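Local coordinates for protein signal recognition particle receptor FtsY (Sulfolobus acidocaldarius, PDB 5L3S) that serves as a receptor for the signal recognition particle and joins an SRP54-type helical bundle domain to a GTPase domain of P-loop NTPase fold, at residues V26-E29 / L30-L34; I69-N72 / T73-S77; T88-I91 / E92-R95; K120-N123 / M124-N128. All blocks are in the same frame, centred on the assembly; numbering follows the deposited sequence.

Interaction 1. Residues V26-E29 / L30-L34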
loop_
_atom_site.group_PDB
_atom_site.type_symbol
_atom_site.label_atom_id
_atom_site.label_comp_id
_atom_site.label_asym_id
_atom_site.label_seq_id
_atom_site.Cartn_x
_atom_site.Cartn_y
_atom_site.Cartn_z
ATOM N N VAL B 26 -0.884 30.323 -8.136
ATOM C CA VAL B 26 0.090 29.567 -7.361
ATOM C C VAL B 26 -0.586 28.566 -6.416
ATOM O O VAL B 26 -0.049 27.481 -6.161
ATOM C CB VAL B 26 1.078 30.494 -6.604
ATOM C CG1 VAL B 26 0.353 31.328 -5.560
ATOM C CG2 VAL B 26 2.193 29.673 -5.972
ATOM N N ILE B 27 -1.767 28.914 -5.911
ATOM C CA ILE B 27 -2.495 28.002 -5.028
ATOM C C ILE B 27 -2.884 26.727 -5.789
ATOM O O ILE B 27 -2.829 25.619 -5.243
ATOM C CB ILE B 27 -3.745 28.677 -4.399
ATOM C CG1 ILE B 27 -3.333 29.743 -3.385
ATOM C CG2 ILE B 27 -4.607 27.665 -3.673
ATOM C CD1 ILE B 27 -2.644 29.198 -2.173
ATOM N N GLU B 28 -3.255 26.879 -7.056
ATOM C CA GLU B 28 -3.582 25.711 -7.862
ATOM C C GLU B 28 -2.373 24.826 -8.165
ATOM O O GLU B 28 -2.479 23.600 -8.094
ATOM C CB GLU B 28 -4.325 26.092 -9.143
ATOM C CG GLU B 28 -5.738 26.609 -8.885
ATOM C CD GLU B 28 -6.548 25.678 -7.991
ATOM O OE1 GLU B 28 -6.842 24.538 -8.415
ATOM O OE2 GLU B 28 -6.889 26.085 -6.860
ATOM N N GLU B 29 -1.236 25.425 -8.505
ATOM C CA GLU B 29 -0.025 24.622 -8.705
ATOM C C GLU B 29 0.337 23.867 -7.425
ATOM O O GLU B 29 0.713 22.695 -7.471
ATOM C CB GLU B 29 1.154 25.486 -9.151
ATOM C CG GLU B 29 1.076 25.945 -10.598
ATOM C CD GLU B 29 2.201 26.895 -10.982
ATOM O OE1 GLU B 29 2.954 27.333 -10.083
ATOM O OE2 GLU B 29 2.331 27.207 -12.186
ATOM N N LEU B 30 0.213 24.536 -6.282
ATOM C CA LEU B 30 0.509 23.894 -5.004
ATOM C C LEU B 30 -0.468 22.761 -4.687
ATOM O O LEU B 30 -0.084 21.757 -4.084
ATOM C CB LEU B 30 0.528 24.918 -3.869
ATOM C CG LEU B 30 1.718 25.883 -3.920
ATOM C CD1 LEU B 30 1.587 26.996 -2.881
ATOM C CD2 LEU B 30 3.027 25.120 -3.744
ATOM N N ARG B 31 -1.724 22.929 -5.087
ATOM C CA ARG B 31 -2.732 21.915 -4.837
ATOM C C ARG B 31 -2.386 20.632 -5.565
ATOM O O ARG B 31 -2.485 19.549 -5.002
ATOM C CB ARG B 31 -4.120 22.376 -5.276
ATOM C CG ARG B 31 -5.183 21.294 -5.065
ATOM C CD ARG B 31 -6.497 21.647 -5.755
ATOM N NE ARG B 31 -6.956 22.987 -5.398
ATOM C CZ ARG B 31 -7.479 23.314 -4.220
ATOM N NH1 ARG B 31 -7.608 22.395 -3.260
ATOM N NH2 ARG B 31 -7.862 24.570 -3.996
ATOM N N PHE B 32 -1.969 20.755 -6.817
ATOM C CA PHE B 32 -1.636 19.566 -7.588
ATOM C C PHE B 32 -0.324 18.912 -7.146
ATOM O O PHE B 32 -0.164 17.697 -7.254
ATOM C CB PHE B 32 -1.701 19.863 -9.080
ATOM C CG PHE B 32 -3.087 20.182 -9.544
ATOM C CD1 PHE B 32 -4.089 19.226 -9.456
ATOM C CD2 PHE B 32 -3.411 21.446 -10.016
ATOM C CE1 PHE B 32 -5.379 19.515 -9.857
ATOM C CE2 PHE B 32 -4.693 21.736 -10.411
ATOM C CZ PHE B 32 -5.678 20.772 -10.331
ATOM N N GLN B 33 0.590 19.714 -6.613
ATOM C CA GLN B 33 1.825 19.187 -6.049
ATOM C C GLN B 33 1.544 18.354 -4.796
ATOM O O GLN B 33 2.060 17.246 -4.652
ATOM C CB GLN B 33 2.807 20.331 -5.734
ATOM C CG GLN B 33 4.164 19.847 -5.233
ATOM C CD GLN B 33 5.245 20.917 -5.320
ATOM O OE1 GLN B 33 4.988 22.051 -5.737
ATOM N NE2 GLN B 33 6.465 20.558 -4.927
ATOM N N LEU B 34 0.724 18.884 -3.893
ATOM C CA LEU B 34 0.355 18.148 -2.684
ATOM C C LEU B 34 -0.441 16.884 -3.021
ATOM O O LEU B 34 -0.190 15.819 -2.457
ATOM C CB LEU B 34 -0.450 19.034 -1.729
ATOM C CG LEU B 34 0.295 20.264 -1.175
ATOM C CD1 LEU B 34 -0.646 21.207 -0.434
ATOM C CD2 LEU B 34 1.414 19.812 -0.284
#
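Val26 and Leu30, one helical turn apart on helix 20-36, form the tightly packed side of this contact. Their side chains lie alongside each other and point the same way, CG2 of Val26 meeting CD1 of Leu30 at 4.1 Å. Beneath them the backbone is regular: Leu30 N donates to Val26 O at 3.0 Å, and the same carbonyl oxygen also lies 3.3 Å from Leu30 CG, so the leucine is seated directly on the preceding turn. The more open side is polar. Glu28 bends at chi2 (-51°) and brings its carboxylate alongside the Arg31 chain, which is itself bent at chi3. The acid comes to the edge of the guanidinium, near its plane, with the two flat groups turned 34° against each other. Glu28 OE2 stands 3.4 Å from both NE and NH2 of Arg31, and Glu28 OE1 is equally far from NE. These three bonds are all weak, which describes a loose salt bridge. Next to it, Phe32 CD2 approaches Glu28 O to 3.0 Å, the oxygen lying oblique to the ring, and the ring also meets an aromatic side chain of another protein chain. Within the helical bundle, Val26 and Leu30 face helix 66-85, Ile27 and the Arg31 chain pack on helix 41-55, and Gln33 NE2 bonds to Ile294 O of the C-terminal helix 287-295.

Interaction 2. Residues I69-N72 / T73-S77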
loop_
_atom_site.group_PDB
_atom_site.type_symbol
_atom_site.label_atom_id
_atom_site.label_comp_id
_atom_site.label_asym_id
_atom_site.label_seq_id
_atom_site.Cartn_x
_atom_site.Cartn_y
_atom_site.Cartn_z
ATOM N N ILE B 69 6.792 34.023 -1.948
ATOM C CA ILE B 69 6.318 34.203 -0.574
ATOM C C ILE B 69 5.260 33.150 -0.220
ATOM O O ILE B 69 5.238 32.631 0.894
ATOM C CB ILE B 69 5.772 35.632 -0.315
ATOM C CG1 ILE B 69 6.922 36.634 -0.209
ATOM C CG2 ILE B 69 4.970 35.689 0.979
ATOM C CD1 ILE B 69 7.207 37.388 -1.479
ATOM N N VAL B 70 4.394 32.835 -1.180
ATOM C CA VAL B 70 3.358 31.825 -0.982
ATOM C C VAL B 70 3.973 30.457 -0.739
ATOM O O VAL B 70 3.603 29.759 0.207
ATOM C CB VAL B 70 2.417 31.732 -2.203
ATOM C CG1 VAL B 70 1.446 30.554 -2.057
ATOM C CG2 VAL B 70 1.663 33.031 -2.375
ATOM N N ILE B 71 4.916 30.079 -1.594
ATOM C CA ILE B 71 5.569 28.779 -1.486
ATOM C C ILE B 71 6.350 28.671 -0.180
ATOM O O ILE B 71 6.278 27.657 0.518
ATOM C CB ILE B 71 6.494 28.518 -2.693
ATOM C CG1 ILE B 71 5.655 28.342 -3.966
ATOM C CG2 ILE B 71 7.348 27.293 -2.463
ATOM C CD1 ILE B 71 6.471 28.325 -5.252
ATOM N N ASN B 72 7.086 29.722 0.162
ATOM C CA ASN B 72 7.851 29.713 1.406
ATOM C C ASN B 72 6.965 29.714 2.645
ATOM O O ASN B 72 7.289 29.065 3.637
ATOM C CB ASN B 72 8.844 30.875 1.453
ATOM C CG ASN B 72 10.050 30.625 0.585
ATOM O OD1 ASN B 72 10.279 29.496 0.140
ATOM N ND2 ASN B 72 10.833 31.667 0.335
ATOM N N THR B 73 5.856 30.448 2.593
ATOM C CA THR B 73 4.899 30.446 3.698
ATOM C C THR B 73 4.344 29.024 3.900
ATOM O O THR B 73 4.193 28.557 5.032
ATOM C CB THR B 73 3.748 31.446 3.458
ATOM O OG1 THR B 73 4.293 32.748 3.231
ATOM C CG2 THR B 73 2.823 31.513 4.658
ATOM N N LEU B 74 4.058 28.331 2.801
ATOM C CA LEU B 74 3.570 26.950 2.896
ATOM C C LEU B 74 4.617 25.979 3.450
ATOM O O LEU B 74 4.306 25.133 4.293
ATOM C CB LEU B 74 3.049 26.445 1.544
ATOM C CG LEU B 74 2.504 25.014 1.590
ATOM C CD1 LEU B 74 1.343 24.939 2.564
ATOM C CD2 LEU B 74 2.069 24.524 0.199
ATOM N N LYS B 75 5.853 26.083 2.969
ATOM C CA LYS B 75 6.924 25.220 3.455
ATOM C C LYS B 75 7.127 25.430 4.947
ATOM O O LYS B 75 7.342 24.478 5.694
ATOM C CB LYS B 75 8.237 25.504 2.728
ATOM C CG LYS B 75 8.260 25.119 1.259
ATOM C CD LYS B 75 9.673 25.301 0.718
ATOM C CE LYS B 75 9.737 25.098 -0.781
ATOM N NZ LYS B 75 11.137 25.247 -1.275
ATOM N N LYS B 76 7.064 26.690 5.366
ATOM C CA LYS B 76 7.214 27.052 6.767
ATOM C C LYS B 76 6.043 26.548 7.615
ATOM O O LYS B 76 6.247 26.069 8.729
ATOM C CB LYS B 76 7.388 28.569 6.897
ATOM C CG LYS B 76 7.297 29.116 8.315
ATOM C CD LYS B 76 8.399 28.576 9.217
ATOM C CE LYS B 76 8.366 29.259 10.580
ATOM N NZ LYS B 76 9.352 28.693 11.543
ATOM N N SER B 77 4.822 26.627 7.087
ATOM C CA SER B 77 3.655 26.123 7.823
ATOM C C SER B 77 3.672 24.598 7.962
ATOM O O SER B 77 3.338 24.059 9.018
ATOM C CB SER B 77 2.344 26.571 7.179
ATOM O OG SER B 77 2.182 27.980 7.297
#
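The flat peptide group that ends in Ile69 O receives two donors of Thr73, tilted to opposite sides of its carbonyl plane: the hydroxyl OG1 on one side, the backbone N on the other. The backbone hydrogen bond from Thr73 N to Ile69 O is 2.8 Å long, while the hydroxyl donates to the same oxygen at a short 2.5 Å, tilted 34° from the plane. What makes the double grip possible is the threonine's first torsion (-56°), which sets OG1 beside its own backbone N and leans it back over the previous turn. The OG1 bond holds the threonine side chain in this rotation, an arrangement common for threonine within helices. Ile69 CG2 also lies 3.8 Å from Thr73 OG1. On another side of the helix, Ile71 and Lys75 run side by side in the same direction. The lysine is extended beyond CG, and its CE meets Ile71 CG2 at 3.7 Å; nearer its root, Lys75 CG is 3.3 Å from Ile71 O. Aliphatic carbons thus do the touching, as far out as CE, the carbon that bears the amine. In the bundle, helix 66-85 lays Val70 and Leu74 against Leu30 of helix 20-36, Thr73 against Leu51 and Leu55 of helix 41-55, and Lys75 against Val291 and Phe295 of helix 287-295.

Interaction 3. Residues T88-I91 / E92-R95; sequences TDLI and EKIR
Asp89 OD2 accepts from two backbone amides at the start of helix 90-96, Ile91 N at 3.3 Å and Glu92 N at 3.4 Å. Both bonds are weak, yet together they cap the helix from Asp89, the N-cap residue. The carboxylate folds over the opening turn because chi1 (176°) puts CG opposite the aspartate's own N. A water completes the cap in the reverse direction: it accepts from Asp89 N at 2.8 Å and donates to Glu92 OE1 at 3.1 Å, so the glutamate reaches the N-cap amide through a bridge, in the manner of a water-mediated capping box. Thr88 crosses the extended Glu92 at about a right angle, laying its methyl CG2 3.6 Å from the carboxylate carbon CD. Farther along, the Ile91 and Arg95 side chains run alongside each other. Ile91 CG2 sits over one face of the guanidinium, offset toward its rim and 3.6 Å from Arg95 NE, while the backbone bond from Arg95 N to Ile91 O is nearly straight at 176°. On the inner side Leu90 CG and Ile94 CD1 touch at 4.2 Å, and Leu90 also packs on Phe216 and Tyr272 of the central sheet. Two acidic groups at the N-terminal end probably interact favourably with the helix dipole, and the arginine combines an apolar contact on one face of its guanidinium with a weak hydrogen bond from NH2 to Asn128 O.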
loop_
_atom_site.group_PDB
_atom_site.type_symbol
_atom_site.label_atom_id
_atom_site.label_comp_id
_atom_site.label_asym_id
_atom_site.label_seq_id
_atom_site.Cartn_x
_atom_site.Cartn_y
_atom_site.Cartn_z
ATOM N N THR B 88 9.480 12.779 22.085
ATOM C CA THR B 88 10.810 12.323 22.475
ATOM C C THR B 88 11.261 11.153 21.606
ATOM O O THR B 88 10.458 10.291 21.238
ATOM C CB THR B 88 10.840 11.896 23.957
ATOM O OG1 THR B 88 10.334 12.963 24.768
ATOM C CG2 THR B 88 12.259 11.567 24.397
ATOM N N ASP B 89 12.548 11.136 21.270
ATOM C CA ASP B 89 13.135 10.042 20.501
ATOM C C ASP B 89 12.893 8.706 21.202
ATOM O O ASP B 89 13.017 8.616 22.425
ATOM C CB ASP B 89 14.633 10.287 20.326
ATOM C CG ASP B 89 15.331 9.142 19.626
ATOM O OD1 ASP B 89 15.121 8.972 18.407
ATOM O OD2 ASP B 89 16.097 8.419 20.291
ATOM N N LEU B 90 12.565 7.671 20.429
ATOM C CA LEU B 90 12.142 6.394 21.002
ATOM C C LEU B 90 13.229 5.720 21.825
ATOM O O LEU B 90 12.954 5.122 22.863
ATOM C CB LEU B 90 11.654 5.437 19.911
ATOM C CG LEU B 90 11.236 4.049 20.399
ATOM C CD1 LEU B 90 10.101 4.154 21.412
ATOM C CD2 LEU B 90 10.830 3.173 19.237
ATOM N N ILE B 91 14.463 5.800 21.352
ATOM C CA ILE B 91 15.563 5.183 22.077
ATOM C C ILE B 91 15.771 5.893 23.412
ATOM O O ILE B 91 15.985 5.247 24.437
ATOM C CB ILE B 91 16.847 5.161 21.232
ATOM C CG1 ILE B 91 16.664 4.205 20.049
ATOM C CG2 ILE B 91 18.045 4.730 22.073
ATOM C CD1 ILE B 91 17.514 4.557 18.857
ATOM N N GLU B 92 15.662 7.220 23.405
ATOM C CA GLU B 92 15.787 7.983 24.646
ATOM C C GLU B 92 14.637 7.629 25.586
ATOM O O GLU B 92 14.845 7.500 26.795
ATOM C CB GLU B 92 15.844 9.497 24.375
ATOM C CG GLU B 92 15.821 10.354 25.639
ATOM C CD GLU B 92 15.687 11.838 25.344
ATOM O OE1 GLU B 92 15.977 12.248 24.198
ATOM O OE2 GLU B 92 15.284 12.595 26.257
ATOM N N LYS B 93 13.443 7.441 25.023
ATOM C CA LYS B 93 12.268 6.992 25.777
ATOM C C LYS B 93 12.541 5.674 26.493
ATOM O O LYS B 93 12.276 5.538 27.684
ATOM C CB LYS B 93 11.071 6.767 24.851
ATOM C CG LYS B 93 10.179 7.970 24.571
ATOM C CD LYS B 93 8.964 7.520 23.742
ATOM C CE LYS B 93 8.164 8.687 23.165
ATOM N NZ LYS B 93 7.322 9.353 24.197
ATOM N N ILE B 94 13.050 4.698 25.747
ATOM C CA ILE B 94 13.367 3.387 26.315
ATOM C C ILE B 94 14.454 3.500 27.389
ATOM O O ILE B 94 14.276 3.013 28.505
ATOM C CB ILE B 94 13.809 2.388 25.237
ATOM C CG1 ILE B 94 12.692 2.194 24.206
ATOM C CG2 ILE B 94 14.193 1.053 25.883
ATOM C CD1 ILE B 94 13.092 1.351 23.021
ATOM N N ARG B 95 15.570 4.148 27.058
ATOM C CA ARG B 95 16.651 4.342 28.042
ATOM C C ARG B 95 16.204 5.069 29.309
ATOM O O ARG B 95 16.704 4.793 30.404
ATOM C CB ARG B 95 17.836 5.085 27.414
ATOM C CG ARG B 95 18.704 4.249 26.470
ATOM C CD ARG B 95 19.520 5.167 25.569
ATOM N NE ARG B 95 20.490 4.460 24.734
ATOM C CZ ARG B 95 21.278 5.062 23.846
ATOM N NH1 ARG B 95 21.206 6.376 23.677
ATOM N NH2 ARG B 95 22.141 4.353 23.127
HETATM O O HOH W 1 14.048 13.391 22.090
#

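Interaction 4. Residues K120-N123 / M124-N128; sequences KVVN and MLKKN
Regular i to i+4 bonding joins 120-123 to 124-127, with Leu125 N donating to Val121 O and Lys126 N to Val122 O, each at 2.9 Å and close to straight, before the chain leaves the helix at Asn128. Upon this backbone Val121 and Leu125 stand side by side and point the same way. Val121 CG1, anti to its backbone N (chi1 173°), meets Leu125 CD1 at 3.8 Å, and the same methyl is 4.3 Å from CE of Met124, whose chain curls back at chi3 (54°). One valine methyl is therefore shared by two larger side chains. On a more open side, Asn123 and Lys127 cross at a slant: Asn123 OD1 is 3.7 Å from Lys127 CE, and Lys127 CG comes within 3.0 Å of Asn123 O. The helix end is tied off by Asn128, whose ND2 donates to Met124 O at 2.9 Å. The bond is straight at the hydrogen, yet the donor stands well above the carbonyl plane; Met124 O also takes a weak bond from Asn128 N. At the other end Lys120 stretches out to the ligand pocket, where NZ bonds to Gly276 O and Asp281 O and weakly to O6 of phosphoaminophosphonic acid-guanylate ester. Helix 114-127, which follows the probable P-loop of this P-loop NTPase fold, lies against the central sheet, Val121 and Val122 resting on Leu188 of strand 186-191 and Leu125 on Thr132 of strand 132-137, while Met124 and Leu125 turn to helix 90-96.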
loop_
_atom_site.group_PDB
_atom_site.type_symbol
_atom_site.label_atom_id
_atom_site.label_comp_id
_atom_site.label_asym_id
_atom_site.label_seq_id
_atom_site.Cartn_x
_atom_site.Cartn_y
_atom_site.Cartn_z
ATOM N N LYS B 120 14.030 -4.453 11.403
ATOM C CA LYS B 120 14.828 -3.237 11.330
ATOM C C LYS B 120 14.943 -2.578 12.701
ATOM O O LYS B 120 15.992 -2.031 13.051
ATOM C CB LYS B 120 14.190 -2.226 10.357
ATOM C CG LYS B 120 14.040 -2.725 8.922
ATOM C CD LYS B 120 13.361 -1.656 8.071
ATOM C CE LYS B 120 13.095 -2.151 6.651
ATOM N NZ LYS B 120 12.551 -1.038 5.799
ATOM N N VAL B 121 13.849 -2.607 13.459
ATOM C CA VAL B 121 13.839 -2.017 14.790
ATOM C C VAL B 121 14.770 -2.797 15.711
ATOM O O VAL B 121 15.542 -2.210 16.471
ATOM C CB VAL B 121 12.405 -1.919 15.367
ATOM C CG1 VAL B 121 12.443 -1.464 16.836
ATOM C CG2 VAL B 121 11.569 -0.923 14.548
ATOM N N VAL B 122 14.722 -4.121 15.644
ATOM C CA VAL B 122 15.719 -4.926 16.357
ATOM C C VAL B 122 17.145 -4.510 16.001
ATOM O O VAL B 122 17.991 -4.333 16.882
ATOM C CB VAL B 122 15.574 -6.435 16.038
ATOM C CG1 VAL B 122 16.756 -7.221 16.639
ATOM C CG2 VAL B 122 14.258 -6.953 16.569
ATOM N N ASN B 123 17.418 -4.375 14.703
ATOM C CA ASN B 123 18.748 -3.949 14.270
ATOM C C ASN B 123 19.150 -2.594 14.854
ATOM O O ASN B 123 20.285 -2.411 15.292
ATOM C CB ASN B 123 18.855 -3.902 12.751
ATOM C CG ASN B 123 20.252 -3.599 12.288
ATOM O OD1 ASN B 123 21.149 -4.419 12.430
ATOM N ND2 ASN B 123 20.451 -2.409 11.732
ATOM N N MET B 124 18.213 -1.659 14.890
ATOM C CA MET B 124 18.514 -0.331 15.406
ATOM C C MET B 124 18.775 -0.434 16.910
ATOM O O MET B 124 19.718 0.162 17.418
ATOM C CB MET B 124 17.373 0.648 15.110
ATOM C CG MET B 124 17.584 2.043 15.715
ATOM S SD MET B 124 16.142 3.071 15.408
ATOM C CE MET B 124 14.825 2.050 16.063
ATOM N N LEU B 125 17.962 -1.225 17.610
ATOM C CA LEU B 125 18.121 -1.398 19.062
ATOM C C LEU B 125 19.459 -2.055 19.426
ATOM O O LEU B 125 20.128 -1.645 20.395
ATOM C CB LEU B 125 16.937 -2.187 19.652
ATOM C CG LEU B 125 15.565 -1.492 19.589
ATOM C CD1 LEU B 125 14.409 -2.438 19.950
ATOM C CD2 LEU B 125 15.528 -0.261 20.482
ATOM N N LYS B 126 19.853 -3.062 18.650
ATOM C CA LYS B 126 21.149 -3.705 18.841
ATOM C C LYS B 126 22.300 -2.718 18.718
ATOM O O LYS B 126 23.243 -2.761 19.513
ATOM C CB LYS B 126 21.370 -4.854 17.858
ATOM C CG LYS B 126 20.578 -6.102 18.141
ATOM C CD LYS B 126 21.358 -7.335 17.707
ATOM C CE LYS B 126 21.606 -7.352 16.205
ATOM N NZ LYS B 126 22.608 -8.394 15.833
ATOM N N LYS B 127 22.223 -1.828 17.729
ATOM C CA LYS B 127 23.252 -0.799 17.532
ATOM C C LYS B 127 23.277 0.199 18.691
ATOM O O LYS B 127 24.286 0.870 18.930
ATOM C CB LYS B 127 23.009 -0.034 16.226
ATOM C CG LYS B 127 22.870 -0.902 14.987
ATOM C CD LYS B 127 24.213 -1.322 14.416
ATOM C CE LYS B 127 24.033 -2.334 13.293
ATOM N NZ LYS B 127 25.331 -2.698 12.657
ATOM N N ASN B 128 22.154 0.320 19.393
ATOM C CA ASN B 128 22.072 1.213 20.545
ATOM C C ASN B 128 22.304 0.469 21.858
ATOM O O ASN B 128 22.025 0.992 22.936
ATOM C CB ASN B 128 20.725 1.937 20.571
ATOM C CG ASN B 128 20.674 3.099 19.600
ATOM O OD1 ASN B 128 21.052 4.227 19.941
ATOM N ND2 ASN B 128 20.226 2.830 18.375
#

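The four contacts follow one another along the chain and fall into two pairs. Interactions 1 and 2, with centres 12 Å apart, lie on helices 20-36 and 66-85, which pack against each other in the helical bundle and touch through Leu30 CD1 and Val70 CG1 at 3.7 Å. Interactions 3 and 4, centres 13 Å apart, lie by the central sheet of the GTPase part, where Ile94 CD1 packs on Leu125 CD2 at 3.9 Å. Between the pairs the centres are 32 to 39 Å apart without touching. Helix 90-96 is the next helix after 66-85, so the chain passes from the bundle to the flank of helix 114-127, whose Lys120 reaches the nucleotide pocket.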